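Local coordinates for alpha-galactosidase (Lactobacillus brevis, PDB 3MI6), which probably hydrolyses terminal, non-reducing alpha-D-galactose residues in alpha-D-galactosides such as galactose oligosaccharides, galactomannans and galactolipids, as a glycoside hydrolase of family 36, at residues 59-62 against 67-70; 75-80 against 88-93; 156-161 against 309-314; 249-254 against 565-570; 360-365 against 628-633. One frame throughout, in Å; residues are numbered along the deposited sequence.

The five contacts run from the N-terminal beta domain into the barrel, with about 62 Å between the centres of contacts 1 and 5. Contacts 1 and 2, whose centres are about 17 Å apart, follow each other after strand 31-36, contact 2 reaching strand 90-93, and both touch the second subunit. Contacts 3 and 4 come next: their centres lie about 10 Å apart, they touch, and their segments alternate along the chain. Both use the nine-stranded antiparallel sheet, which they tie to helix 305-319 and to the end of barrel helix 553-566. Contact 5 lies within the barrel region and meets contact 4 through Gln569 and Phe633, so contacts 3 to 5 form a connected path between domains.

Contact 1 (59-62 against 67-70); sequences PSLN and NFQP
Phe68 has its CG anti to the backbone N and beside its own carbonyl carbon (chi1 -163°), and Leu61 is turned in a roughly similar way (chi1 -150°), which brings the two side chains together. Leu61 CB lies 3.8 Å from Phe68 CD1, approaching the ring obliquely, while Leu61 CD1 sits over one face of the ring but displaced toward the rim. Next to this apolar pair the backbones are joined by a single hydrogen bond, Leu61 N to Phe68 O at 2.9 Å, with an N-H...O angle of 155°. The same carbonyl oxygen also receives a CA-H...O contact from Ser60, whose CA is 3.1 Å from Phe68 O. After Phe68 the apolar part of Gln69 takes over, its CG resting 3.3 Å from Pro59 O, on the other side of Ser60 from Leu61, and Ser60 OG lies 3.6 Å from that CG. The hydroxyl has its polar partner within the intervening loop, where it is hydrogen-bonded to Pro66 O. Across the subunit boundary, Pro59 packs on Arg482 of the second subunit, and the backbone of Ser60 is hydrogen-bonded to that subunit too. With no regular strand pairing here, the chemistry is that of a loop closed on itself: one backbone bond and an apolar patch fix its neck, and the Ser60 hydroxyl is satisfied from within.

Contact 2 (75-80 against 88-93); sequences AEYASL and PAFQVT
Beside strand 90-93, which pairs with strand 174-186 in an antiparallel sheet of the N-terminal beta domain, the loop residue Tyr77, with CG anti to the backbone N (chi1 -154°), turns its ring to Ala89 and Phe90. The methyl of Ala89 makes a CH-pi contact almost over the middle of the Tyr77 ring, its CB 3.6 Å from the ring centroid. Beside it the Tyr77 and Phe90 rings meet rim to rim, nearly parallel at 9° and with centroids 5.4 Å apart, so neither covers the other's face. The far rim of Phe90 touches the loop as well, CZ lying 3.6 Å from Ser79 CB. One backbone hydrogen bond, Ala89 N to Ala78 O at 2.8 Å, ties the loop to the residue just before strand 90-93, and Leu80 CB rests 4.0 Å from Pro88 CG further out. The phenol OH of Tyr77 is hydrogen-bonded to Leu180 O on the neighbouring strand 174-186, while Gln91 NE2 is bonded to Glu280 of the second subunit. Both rings also touch Phe166 of strand 159-167 in the nine-stranded sheet, an arrangement that fits the beta-supersandwich expected of the family 36 N-terminal domain.

Contact 3 (156-161 against 309-314); sequences HQDVIV and SQQMAS
The turn at Gln157 and Asp158 comes up against helix 305-319, with the CA atoms of Gln157 and Gln311 5.0 Å apart and Asp158 in a left-handed backbone conformation (phi 61°). This turn joins the antiparallel strands 146-154 and 159-167 as a beta-hairpin of the large N-terminal sheet, and the helix follows strand 290-301 of that same sheet. Gln311 carries the contact. Its CG stands between the backbone N and the carbonyl carbon (chi1 64°), and from there the extended chain passes alongside the carbonyl of Gln157, CG lying 3.4 Å from Gln157 O. At the end of the chain, NE2 comes within 3.6 Å of Asp158 CB. This is van der Waals contact, and the amide hydrogens are spent on other groups: NE2 is hydrogen-bonded to Ser299 OG and Tyr300 O, on strand 290-301. The Asp158 carboxylate, its plane 62° from that amide, is likewise held by others, with OD1 bonded to Thr16 and OD2 to His18. Gln157 covers the next turn of the helix with its aliphatic part, CB 3.8 Å from Gln311 O and CG 4.2 Å from Ser314 CB, while its bent chain delivers NE2 to Asp129. The polar ends of the turn are thus held by neighbouring loops, and its direct contact with the helix is van der Waals. A water molecule lies between Gln311 OE1, at 2.7 Å, and Asp158 OD2, at 3.2 Å, and can bridge them, although its two protons have other acceptors competing for them.

Contact 4 (249-254 against 565-570); sequences GFNLVY and YGYPQA
Asn251 and Tyr567 meet at about a right angle, the amide of the first turned 81° from the ring plane of the second. Asn251 reaches out from strand 247-252, its CG anti to the backbone N (chi1 -152°), and brings its amide nitrogen to the phenol end of the ring. There ND2 donates a weak hydrogen bond to Tyr567 OH, 3.3 Å long and fairly straight at 158°. The nitrogen stands obliquely to the ring and also comes within 3.6 Å of Tyr567 CZ. The other end of the amide turns back on its own strand, where Asn251 OD1 accepts a hydrogen bond from Leu252 N at 2.6 Å; this bond is sharply bent at the oxygen, but may help to hold the amide. Tyr567 OH has a stronger partner in Asn230 ND2, and its ring packs edge-to-face with Phe534; Leu536 touches both Asn251 and Tyr567. A leucine at Asn251 would probably cost the phenol oxygen an amide donor, with Asn230 remaining, and deprive Leu252 N of its side-chain acceptor, both in a buried setting. The two segments, one from the nine-stranded sheet and one at the end of barrel helix 553-566, are thus joined by a single thin polar link. Its chemistry implies that one amide serves both sides of a domain interface, offering its oxygen to a backbone N-H on its own strand and its nitrogen, weakly, to a phenol of the other segment.

Contact 5 (360-365 against 628-633); sequences GIEMFV and CYRQLF
From CB, which points toward Arg630, Glu362 runs out in an extended line: CG lies anti to the carbonyl carbon (chi1 -79°), and CD follows until the carboxylate faces the end of the arginine. The Arg630 side chain comes from the opposite direction. The methylene atoms of the glutamate serve only to span the distance, passing beside Pro331, and contact begins at CD, which lies at the edge of the guanidinium, in its plane, 3.1 Å from Arg630 NH2. Glu362 OE1 forms the salt bridge with that nitrogen at 2.6 Å, and OE2 is 3.0 Å from the same NH2. Both carboxylate oxygens thus face one nitrogen, and the two flat groups are nearly coplanar, 1° apart. OE1 also accepts a hydrogen bond from Val332 N, which positions the carboxylate from its own side. Two other nitrogens of Arg630 bind the chain just before Val332, NH1 in a salt bridge with Glu329 and NE in a hydrogen bond to Arg330 O. An alanine in place of Glu362 would probably leave NH2 without its counter-charge and Val332 N without its side-chain acceptor, with the guanidinium then held from residues 329 and 330. The segment 360-365 starts with Gly360, whose positive phi ends helix 346-358 in a Schellman motif, and leads into barrel strand 363-366. A helix leading through a short loop into the next parallel strand belongs to the recurring beta-alpha-beta connection of a TIM barrel; here that loop is bridged to helix 630-635, the short helix that follows helix 613-628.

Contact 1 (59-62 against 67-70)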
# COMPACT_ATOMS: atom_id res chain seq x y z
N PRO D 59 17.22 31.41 -12.14
CA PRO D 59 18.01 32.13 -13.14
C PRO D 59 17.68 31.77 -14.59
O PRO D 59 17.26 30.64 -14.87
CB PRO D 59 19.45 31.71 -12.81
CG PRO D 59 19.40 31.34 -11.35
CD PRO D 59 18.05 30.73 -11.13
N SER D 60 17.85 32.73 -15.50
CA SER D 60 17.71 32.50 -16.93
C SER D 60 19.07 32.74 -17.56
O SER D 60 19.93 33.38 -16.95
CB SER D 60 16.69 33.46 -17.54
OG SER D 60 15.54 33.61 -16.71
N LEU D 61 19.26 32.23 -18.78
CA LEU D 61 20.51 32.40 -19.52
C LEU D 61 20.97 33.85 -19.49
O LEU D 61 22.03 34.17 -18.95
CB LEU D 61 20.36 31.94 -20.96
CG LEU D 61 21.63 31.38 -21.62
CD1 LEU D 61 21.49 31.46 -23.14
CD2 LEU D 61 22.87 32.12 -21.16
N ASN D 62 20.17 34.73 -20.08
CA ASN D 62 20.45 36.17 -20.06
C ASN D 62 19.18 37.00 -20.16
O ASN D 62 18.10 36.52 -19.84
CB ASN D 62 21.46 36.55 -21.15
CG ASN D 62 21.14 35.92 -22.49
OD1 ASN D 62 20.00 35.95 -22.95
ND2 ASN D 62 22.15 35.34 -23.13
N ASN D 67 13.10 33.08 -20.65
CA ASN D 67 12.47 31.78 -20.54
C ASN D 67 13.44 30.62 -20.75
O ASN D 67 13.06 29.46 -20.59
CB ASN D 67 11.28 31.68 -21.51
CG ASN D 67 10.28 32.84 -21.35
OD1 ASN D 67 9.44 33.05 -22.23
ND2 ASN D 67 10.37 33.58 -20.25
N PHE D 68 14.68 30.92 -21.12
CA PHE D 68 15.70 29.88 -21.13
C PHE D 68 16.22 29.74 -19.70
O PHE D 68 16.94 30.60 -19.21
CB PHE D 68 16.84 30.23 -22.08
CG PHE D 68 17.71 29.05 -22.45
CD1 PHE D 68 18.71 28.62 -21.60
CD2 PHE D 68 17.53 28.39 -23.66
CE1 PHE D 68 19.52 27.54 -21.94
CE2 PHE D 68 18.33 27.31 -24.01
CZ PHE D 68 19.33 26.88 -23.15
N GLN D 69 15.80 28.67 -19.03
CA GLN D 69 16.13 28.44 -17.62
C GLN D 69 16.60 27.01 -17.43
O GLN D 69 15.81 26.08 -17.57
CB GLN D 69 14.93 28.73 -16.72
CG GLN D 69 14.52 30.20 -16.72
CD GLN D 69 13.26 30.48 -15.91
OE1 GLN D 69 13.30 31.19 -14.90
NE2 GLN D 69 12.14 29.93 -16.35
N PRO D 70 17.89 26.83 -17.10
CA PRO D 70 18.50 25.50 -16.94
C PRO D 70 17.79 24.61 -15.91
O PRO D 70 17.90 23.38 -16.03
CB PRO D 70 19.93 25.83 -16.47
CG PRO D 70 20.19 27.21 -16.99
CD PRO D 70 18.87 27.92 -16.91

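Contact 2 (75-80 against 88-93)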
# COMPACT_ATOMS: atom_id res chain seq x y z
N ALA D 75 18.87 17.97 -19.39
CA ALA D 75 20.22 18.03 -19.91
C ALA D 75 20.77 16.65 -20.19
O ALA D 75 20.26 15.64 -19.71
CB ALA D 75 21.12 18.74 -18.95
N GLU D 76 21.85 16.64 -20.95
CA GLU D 76 22.47 15.39 -21.37
C GLU D 76 23.75 15.14 -20.57
O GLU D 76 24.16 14.01 -20.37
CB GLU D 76 22.78 15.46 -22.86
CG GLU D 76 23.23 14.16 -23.45
CD GLU D 76 22.10 13.15 -23.58
OE1 GLU D 76 20.94 13.49 -23.24
OE2 GLU D 76 22.38 12.02 -24.05
N TYR D 77 24.37 16.21 -20.09
CA TYR D 77 25.60 16.12 -19.32
C TYR D 77 25.81 17.47 -18.69
O TYR D 77 26.52 18.29 -19.23
CB TYR D 77 26.79 15.76 -20.22
CG TYR D 77 27.90 15.05 -19.49
CD1 TYR D 77 27.81 13.70 -19.19
CD2 TYR D 77 29.03 15.72 -19.09
CE1 TYR D 77 28.80 13.05 -18.51
CE2 TYR D 77 30.04 15.08 -18.42
CZ TYR D 77 29.92 13.75 -18.13
OH TYR D 77 30.93 13.11 -17.45
N ALA D 78 25.17 17.71 -17.55
CA ALA D 78 25.14 19.05 -16.99
C ALA D 78 26.21 19.39 -15.94
O ALA D 78 26.73 18.51 -15.24
CB ALA D 78 23.75 19.34 -16.42
N SER D 79 26.51 20.68 -15.81
CA SER D 79 27.41 21.16 -14.78
C SER D 79 26.63 21.97 -13.75
O SER D 79 25.48 22.34 -13.97
CB SER D 79 28.45 22.08 -15.41
OG SER D 79 27.79 23.22 -15.96
N LEU D 80 27.28 22.27 -12.64
CA LEU D 80 26.68 23.08 -11.60
C LEU D 80 27.28 24.47 -11.61
O LEU D 80 28.51 24.63 -11.65
CB LEU D 80 26.94 22.45 -10.24
CG LEU D 80 26.67 23.39 -9.06
CD1 LEU D 80 25.17 23.49 -8.80
CD2 LEU D 80 27.40 22.92 -7.82
N PRO D 88 25.22 17.54 -10.69
CA PRO D 88 25.86 17.62 -12.01
C PRO D 88 26.45 16.30 -12.44
O PRO D 88 26.68 15.43 -11.61
CB PRO D 88 26.99 18.62 -11.77
CG PRO D 88 27.35 18.44 -10.36
CD PRO D 88 26.07 18.08 -9.63
N ALA D 89 26.68 16.15 -13.73
CA ALA D 89 27.35 14.97 -14.25
C ALA D 89 28.84 15.08 -14.03
O ALA D 89 29.53 14.06 -13.94
CB ALA D 89 27.09 14.82 -15.73
N PHE D 90 29.36 16.30 -13.99
CA PHE D 90 30.80 16.48 -13.85
C PHE D 90 31.07 17.81 -13.17
O PHE D 90 30.14 18.60 -13.00
CB PHE D 90 31.45 16.48 -15.23
CG PHE D 90 31.22 17.74 -15.99
CD1 PHE D 90 30.06 17.92 -16.73
CD2 PHE D 90 32.13 18.78 -15.93
CE1 PHE D 90 29.83 19.08 -17.42
CE2 PHE D 90 31.91 19.95 -16.61
CZ PHE D 90 30.75 20.10 -17.36
N GLN D 91 32.33 18.04 -12.78
CA GLN D 91 32.77 19.35 -12.25
C GLN D 91 34.29 19.48 -12.44
O GLN D 91 35.02 18.50 -12.29
CB GLN D 91 32.38 19.51 -10.77
CG GLN D 91 32.55 20.91 -10.22
CD GLN D 91 32.26 21.02 -8.73
OE1 GLN D 91 32.89 20.35 -7.89
NE2 GLN D 91 31.32 21.88 -8.37
N VAL D 92 34.75 20.69 -12.79
CA VAL D 92 36.17 20.96 -13.02
C VAL D 92 36.67 22.19 -12.27
O VAL D 92 36.13 23.27 -12.42
CB VAL D 92 36.48 21.21 -14.51
CG1 VAL D 92 37.98 21.02 -14.78
CG2 VAL D 92 35.66 20.33 -15.40
N THR D 93 37.74 22.01 -11.49
CA THR D 93 38.35 23.09 -10.73
C THR D 93 39.56 23.64 -11.48
O THR D 93 40.42 22.87 -11.93
CB THR D 93 38.83 22.60 -9.33
OG1 THR D 93 37.79 21.88 -8.67
CG2 THR D 93 39.26 23.78 -8.45

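Contact 3 (156-161 against 309-314)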
# COMPACT_ATOMS: atom_id res chain seq x y z
N HIS D 156 20.01 -4.14 -32.03
CA HIS D 156 19.31 -5.43 -31.92
C HIS D 156 19.07 -5.96 -30.49
O HIS D 156 18.34 -6.93 -30.29
CB HIS D 156 19.93 -6.50 -32.85
CG HIS D 156 20.06 -6.04 -34.27
ND1 HIS D 156 19.00 -5.55 -34.99
CD2 HIS D 156 21.14 -5.98 -35.09
CE1 HIS D 156 19.41 -5.20 -36.20
NE2 HIS D 156 20.71 -5.46 -36.28
N GLN D 157 19.69 -5.33 -29.50
CA GLN D 157 19.44 -5.69 -28.12
C GLN D 157 18.87 -4.47 -27.41
O GLN D 157 18.75 -4.45 -26.19
CB GLN D 157 20.73 -6.17 -27.44
CG GLN D 157 21.38 -7.36 -28.10
CD GLN D 157 22.26 -6.99 -29.28
OE1 GLN D 157 22.76 -5.88 -29.37
NE2 GLN D 157 22.45 -7.94 -30.21
N ASP D 158 18.53 -3.45 -28.17
CA ASP D 158 17.92 -2.26 -27.59
C ASP D 158 18.81 -1.54 -26.56
O ASP D 158 18.33 -0.77 -25.74
CB ASP D 158 16.53 -2.59 -27.03
CG ASP D 158 15.46 -2.68 -28.14
OD1 ASP D 158 15.58 -1.94 -29.15
OD2 ASP D 158 14.48 -3.46 -28.00
N VAL D 159 20.12 -1.78 -26.66
CA VAL D 159 21.12 -1.17 -25.78
C VAL D 159 21.78 0.06 -26.39
O VAL D 159 22.21 0.04 -27.54
CB VAL D 159 22.27 -2.16 -25.52
CG1 VAL D 159 23.45 -1.44 -24.88
CG2 VAL D 159 21.80 -3.32 -24.66
N ILE D 160 21.88 1.13 -25.62
CA ILE D 160 22.71 2.28 -25.95
C ILE D 160 23.79 2.34 -24.89
O ILE D 160 23.47 2.29 -23.72
CB ILE D 160 21.90 3.56 -25.87
CG1 ILE D 160 20.94 3.65 -27.07
CG2 ILE D 160 22.81 4.77 -25.82
CD1 ILE D 160 19.80 4.62 -26.90
N VAL D 161 25.06 2.41 -25.31
CA VAL D 161 26.20 2.48 -24.39
C VAL D 161 26.78 3.88 -24.35
O VAL D 161 27.04 4.46 -25.40
CB VAL D 161 27.36 1.55 -24.82
CG1 VAL D 161 28.55 1.74 -23.89
CG2 VAL D 161 26.93 0.12 -24.82
N SER D 309 15.95 -8.07 -18.94
CA SER D 309 17.13 -8.86 -18.59
C SER D 309 17.61 -9.65 -19.79
O SER D 309 18.79 -9.77 -20.03
CB SER D 309 16.85 -9.82 -17.43
OG SER D 309 16.64 -9.10 -16.24
N GLN D 310 16.66 -10.20 -20.54
CA GLN D 310 17.01 -11.05 -21.66
C GLN D 310 17.88 -10.35 -22.72
O GLN D 310 18.91 -10.88 -23.12
CB GLN D 310 15.75 -11.70 -22.25
CG GLN D 310 15.15 -12.69 -21.29
CD GLN D 310 13.73 -13.12 -21.65
OE1 GLN D 310 13.20 -14.06 -21.05
NE2 GLN D 310 13.12 -12.43 -22.61
N GLN D 311 17.46 -9.15 -23.15
CA GLN D 311 18.18 -8.41 -24.18
C GLN D 311 19.51 -7.94 -23.65
O GLN D 311 20.54 -8.23 -24.23
CB GLN D 311 17.35 -7.24 -24.72
CG GLN D 311 17.03 -6.12 -23.72
CD GLN D 311 15.84 -5.27 -24.18
OE1 GLN D 311 14.94 -5.78 -24.86
NE2 GLN D 311 15.83 -4.00 -23.83
N MSE D 312 19.50 -7.22 -22.53
CA MSE D 312 20.76 -6.87 -21.90
C MSE D 312 21.70 -8.07 -21.80
O MSE D 312 22.91 -7.91 -21.97
CB MSE D 312 20.53 -6.24 -20.54
CG MSE D 312 20.30 -4.75 -20.64
SE MSE D 312 19.59 -3.95 -19.02
CE MSE D 312 20.70 -2.35 -18.92
N ALA D 313 21.16 -9.26 -21.57
CA ALA D 313 21.99 -10.45 -21.46
C ALA D 313 22.50 -10.92 -22.81
O ALA D 313 23.60 -11.43 -22.91
CB ALA D 313 21.26 -11.57 -20.75
N SER D 314 21.69 -10.76 -23.84
CA SER D 314 22.16 -11.03 -25.19
C SER D 314 23.20 -10.01 -25.62
O SER D 314 24.12 -10.32 -26.37
CB SER D 314 21.00 -11.03 -26.18
OG SER D 314 20.75 -12.36 -26.58
O HOH W 1 12.56 -5.00 -25.90

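Contact 4 (249-254 against 565-570)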
# COMPACT_ATOMS: atom_id res chain seq x y z
N GLY D 249 16.80 0.25 -17.62
CA GLY D 249 17.83 -0.51 -16.94
C GLY D 249 19.15 0.20 -17.08
O GLY D 249 19.49 0.68 -18.16
N PHE D 250 19.91 0.27 -16.00
CA PHE D 250 21.19 0.96 -16.04
C PHE D 250 22.25 0.06 -15.45
O PHE D 250 22.10 -0.42 -14.33
CB PHE D 250 21.13 2.24 -15.19
CG PHE D 250 20.02 3.17 -15.58
CD1 PHE D 250 18.72 2.91 -15.21
CD2 PHE D 250 20.28 4.30 -16.31
CE1 PHE D 250 17.70 3.76 -15.56
CE2 PHE D 250 19.26 5.16 -16.67
CZ PHE D 250 17.96 4.88 -16.29
N ASN D 251 23.32 -0.18 -16.20
CA ASN D 251 24.47 -0.85 -15.60
C ASN D 251 25.81 -0.15 -15.93
O ASN D 251 25.84 0.91 -16.55
CB ASN D 251 24.47 -2.35 -15.94
CG ASN D 251 25.19 -3.19 -14.87
OD1 ASN D 251 25.97 -2.66 -14.07
ND2 ASN D 251 24.93 -4.49 -14.86
N LEU D 252 26.92 -0.72 -15.48
CA LEU D 252 28.18 0.01 -15.48
C LEU D 252 29.35 -0.94 -15.66
O LEU D 252 29.57 -1.81 -14.82
CB LEU D 252 28.33 0.69 -14.13
CG LEU D 252 28.65 2.16 -14.10
CD1 LEU D 252 29.71 2.43 -13.00
CD2 LEU D 252 29.07 2.67 -15.49
N VAL D 253 30.13 -0.78 -16.72
CA VAL D 253 31.30 -1.65 -16.82
C VAL D 253 32.46 -1.12 -15.99
O VAL D 253 33.37 -0.53 -16.52
CB VAL D 253 31.76 -1.81 -18.24
CG1 VAL D 253 32.69 -3.01 -18.32
CG2 VAL D 253 30.57 -1.97 -19.15
N TYR D 254 32.40 -1.35 -14.68
CA TYR D 254 33.37 -0.82 -13.73
C TYR D 254 33.31 -1.71 -12.50
O TYR D 254 32.32 -2.37 -12.27
CB TYR D 254 33.01 0.62 -13.37
CG TYR D 254 34.12 1.35 -12.67
CD1 TYR D 254 35.37 1.47 -13.25
CD2 TYR D 254 33.92 1.93 -11.41
CE1 TYR D 254 36.40 2.13 -12.61
CE2 TYR D 254 34.93 2.60 -10.76
CZ TYR D 254 36.17 2.70 -11.36
OH TYR D 254 37.19 3.35 -10.72
N TYR D 565 18.21 -10.40 -12.69
CA TYR D 565 17.72 -9.13 -13.23
C TYR D 565 18.85 -8.42 -13.98
O TYR D 565 18.63 -7.76 -15.00
CB TYR D 565 17.15 -8.25 -12.11
CG TYR D 565 15.79 -8.70 -11.64
CD1 TYR D 565 15.65 -9.54 -10.54
CD2 TYR D 565 14.62 -8.28 -12.30
CE1 TYR D 565 14.36 -9.98 -10.11
CE2 TYR D 565 13.34 -8.70 -11.88
CZ TYR D 565 13.22 -9.56 -10.79
OH TYR D 565 11.96 -9.97 -10.37
N GLY D 566 20.07 -8.58 -13.47
CA GLY D 566 21.20 -7.88 -14.03
C GLY D 566 22.15 -8.78 -14.75
O GLY D 566 22.93 -8.32 -15.58
N TYR D 567 22.10 -10.07 -14.46
CA TYR D 567 23.11 -10.98 -14.98
C TYR D 567 22.56 -12.38 -15.32
O TYR D 567 21.93 -13.03 -14.50
CB TYR D 567 24.30 -11.04 -14.00
CG TYR D 567 24.75 -9.67 -13.49
CD1 TYR D 567 25.79 -8.99 -14.08
CD2 TYR D 567 24.12 -9.06 -12.42
CE1 TYR D 567 26.20 -7.76 -13.62
CE2 TYR D 567 24.51 -7.84 -11.95
CZ TYR D 567 25.55 -7.18 -12.55
OH TYR D 567 25.95 -5.94 -12.08
N PRO D 568 22.84 -12.84 -16.55
CA PRO D 568 22.42 -14.16 -17.05
C PRO D 568 23.10 -15.27 -16.28
O PRO D 568 24.20 -15.07 -15.78
CB PRO D 568 22.93 -14.17 -18.48
CG PRO D 568 23.44 -12.76 -18.77
CD PRO D 568 23.74 -12.14 -17.48
N GLN D 569 22.48 -16.44 -16.22
CA GLN D 569 23.00 -17.55 -15.43
C GLN D 569 24.39 -18.01 -15.86
O GLN D 569 25.12 -18.61 -15.07
CB GLN D 569 22.04 -18.73 -15.45
CG GLN D 569 21.88 -19.37 -16.79
CD GLN D 569 20.85 -18.69 -17.66
OE1 GLN D 569 20.56 -17.51 -17.48
NE2 GLN D 569 20.30 -19.43 -18.61
N ALA D 570 24.76 -17.76 -17.11
CA ALA D 570 26.09 -18.11 -17.59
C ALA D 570 27.18 -17.53 -16.68
O ALA D 570 28.25 -18.13 -16.51
CB ALA D 570 26.27 -17.62 -19.02

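Contact 5 (360-365 against 628-633)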
# COMPACT_ATOMS: atom_id res chain seq x y z
N GLY D 360 31.93 -38.40 -12.93
CA GLY D 360 31.80 -37.73 -14.21
C GLY D 360 32.16 -36.26 -14.15
O GLY D 360 31.94 -35.52 -15.11
N ILE D 361 32.71 -35.84 -13.02
CA ILE D 361 33.13 -34.45 -12.84
C ILE D 361 34.30 -34.13 -13.77
O ILE D 361 35.09 -35.00 -14.09
CB ILE D 361 33.42 -34.14 -11.35
CG1 ILE D 361 32.10 -34.14 -10.57
CG2 ILE D 361 34.13 -32.81 -11.19
CD1 ILE D 361 32.26 -33.99 -9.10
N GLU D 362 34.38 -32.89 -14.24
CA GLU D 362 35.25 -32.55 -15.35
C GLU D 362 36.49 -31.73 -15.01
O GLU D 362 37.37 -31.56 -15.86
CB GLU D 362 34.46 -31.80 -16.42
CG GLU D 362 33.65 -32.73 -17.27
CD GLU D 362 32.59 -32.00 -18.06
OE1 GLU D 362 32.27 -30.85 -17.67
OE2 GLU D 362 32.08 -32.58 -19.05
N MSE D 363 36.57 -31.24 -13.78
CA MSE D 363 37.65 -30.33 -13.40
C MSE D 363 37.81 -30.29 -11.90
O MSE D 363 36.82 -30.26 -11.16
CB MSE D 363 37.40 -28.92 -13.93
CG MSE D 363 38.34 -27.88 -13.35
SE MSE D 363 37.86 -26.05 -13.82
CE MSE D 363 38.44 -26.01 -15.68
N PHE D 364 39.05 -30.29 -11.43
CA PHE D 364 39.33 -30.17 -10.01
C PHE D 364 39.97 -28.82 -9.77
O PHE D 364 40.83 -28.40 -10.54
CB PHE D 364 40.24 -31.30 -9.52
CG PHE D 364 40.55 -31.21 -8.07
CD1 PHE D 364 41.47 -30.29 -7.60
CD2 PHE D 364 39.91 -32.02 -7.17
CE1 PHE D 364 41.74 -30.18 -6.26
CE2 PHE D 364 40.19 -31.92 -5.83
CZ PHE D 364 41.10 -31.00 -5.37
N VAL D 365 39.53 -28.13 -8.71
CA VAL D 365 40.05 -26.81 -8.35
C VAL D 365 40.62 -26.76 -6.93
O VAL D 365 39.88 -26.70 -5.96
CB VAL D 365 38.96 -25.72 -8.41
CG1 VAL D 365 39.58 -24.39 -8.17
CG2 VAL D 365 38.24 -25.74 -9.74
N CYS D 628 23.73 -33.37 -20.01
CA CYS D 628 22.75 -33.61 -21.07
C CYS D 628 22.11 -32.29 -21.48
O CYS D 628 21.86 -32.06 -22.65
CB CYS D 628 21.68 -34.61 -20.56
SG CYS D 628 20.47 -35.37 -21.75
N TYR D 629 21.88 -31.42 -20.51
CA TYR D 629 21.14 -30.21 -20.80
C TYR D 629 21.97 -28.98 -20.49
O TYR D 629 21.43 -27.93 -20.12
CB TYR D 629 19.84 -30.18 -19.99
CG TYR D 629 18.81 -31.20 -20.39
CD1 TYR D 629 18.00 -31.00 -21.50
CD2 TYR D 629 18.63 -32.37 -19.67
CE1 TYR D 629 17.05 -31.93 -21.89
CE2 TYR D 629 17.69 -33.31 -20.05
CZ TYR D 629 16.90 -33.08 -21.16
OH TYR D 629 15.96 -34.00 -21.55
N ARG D 630 23.28 -29.09 -20.66
CA ARG D 630 24.14 -27.99 -20.24
C ARG D 630 23.90 -26.72 -21.06
O ARG D 630 23.88 -25.63 -20.50
CB ARG D 630 25.61 -28.41 -20.28
CG ARG D 630 26.54 -27.56 -19.41
CD ARG D 630 27.91 -27.56 -20.03
NE ARG D 630 28.90 -28.41 -19.37
CZ ARG D 630 29.27 -29.61 -19.79
NH1 ARG D 630 28.71 -30.16 -20.86
NH2 ARG D 630 30.19 -30.29 -19.12
N GLN D 631 23.71 -26.87 -22.36
CA GLN D 631 23.51 -25.73 -23.25
C GLN D 631 22.25 -24.95 -22.87
O GLN D 631 22.21 -23.71 -22.90
CB GLN D 631 23.42 -26.23 -24.69
CG GLN D 631 23.46 -25.14 -25.76
CD GLN D 631 24.80 -24.45 -25.85
OE1 GLN D 631 25.81 -25.01 -25.45
NE2 GLN D 631 24.82 -23.22 -26.38
N LEU D 632 21.22 -25.70 -22.49
CA LEU D 632 19.95 -25.14 -22.07
C LEU D 632 20.09 -24.38 -20.74
O LEU D 632 19.70 -23.21 -20.62
CB LEU D 632 18.93 -26.27 -21.95
CG LEU D 632 17.48 -25.91 -21.67
CD1 LEU D 632 17.00 -24.82 -22.62
CD2 LEU D 632 16.58 -27.14 -21.75
N PHE D 633 20.69 -25.05 -19.76
CA PHE D 633 20.84 -24.51 -18.41
C PHE D 633 21.74 -23.27 -18.37
O PHE D 633 21.39 -22.24 -17.81
CB PHE D 633 21.43 -25.58 -17.51
CG PHE D 633 20.41 -26.50 -16.88
CD1 PHE D 633 19.33 -25.99 -16.20
CD2 PHE D 633 20.56 -27.87 -16.95
CE1 PHE D 633 18.41 -26.82 -15.62
CE2 PHE D 633 19.64 -28.71 -16.37
CZ PHE D 633 18.56 -28.18 -15.71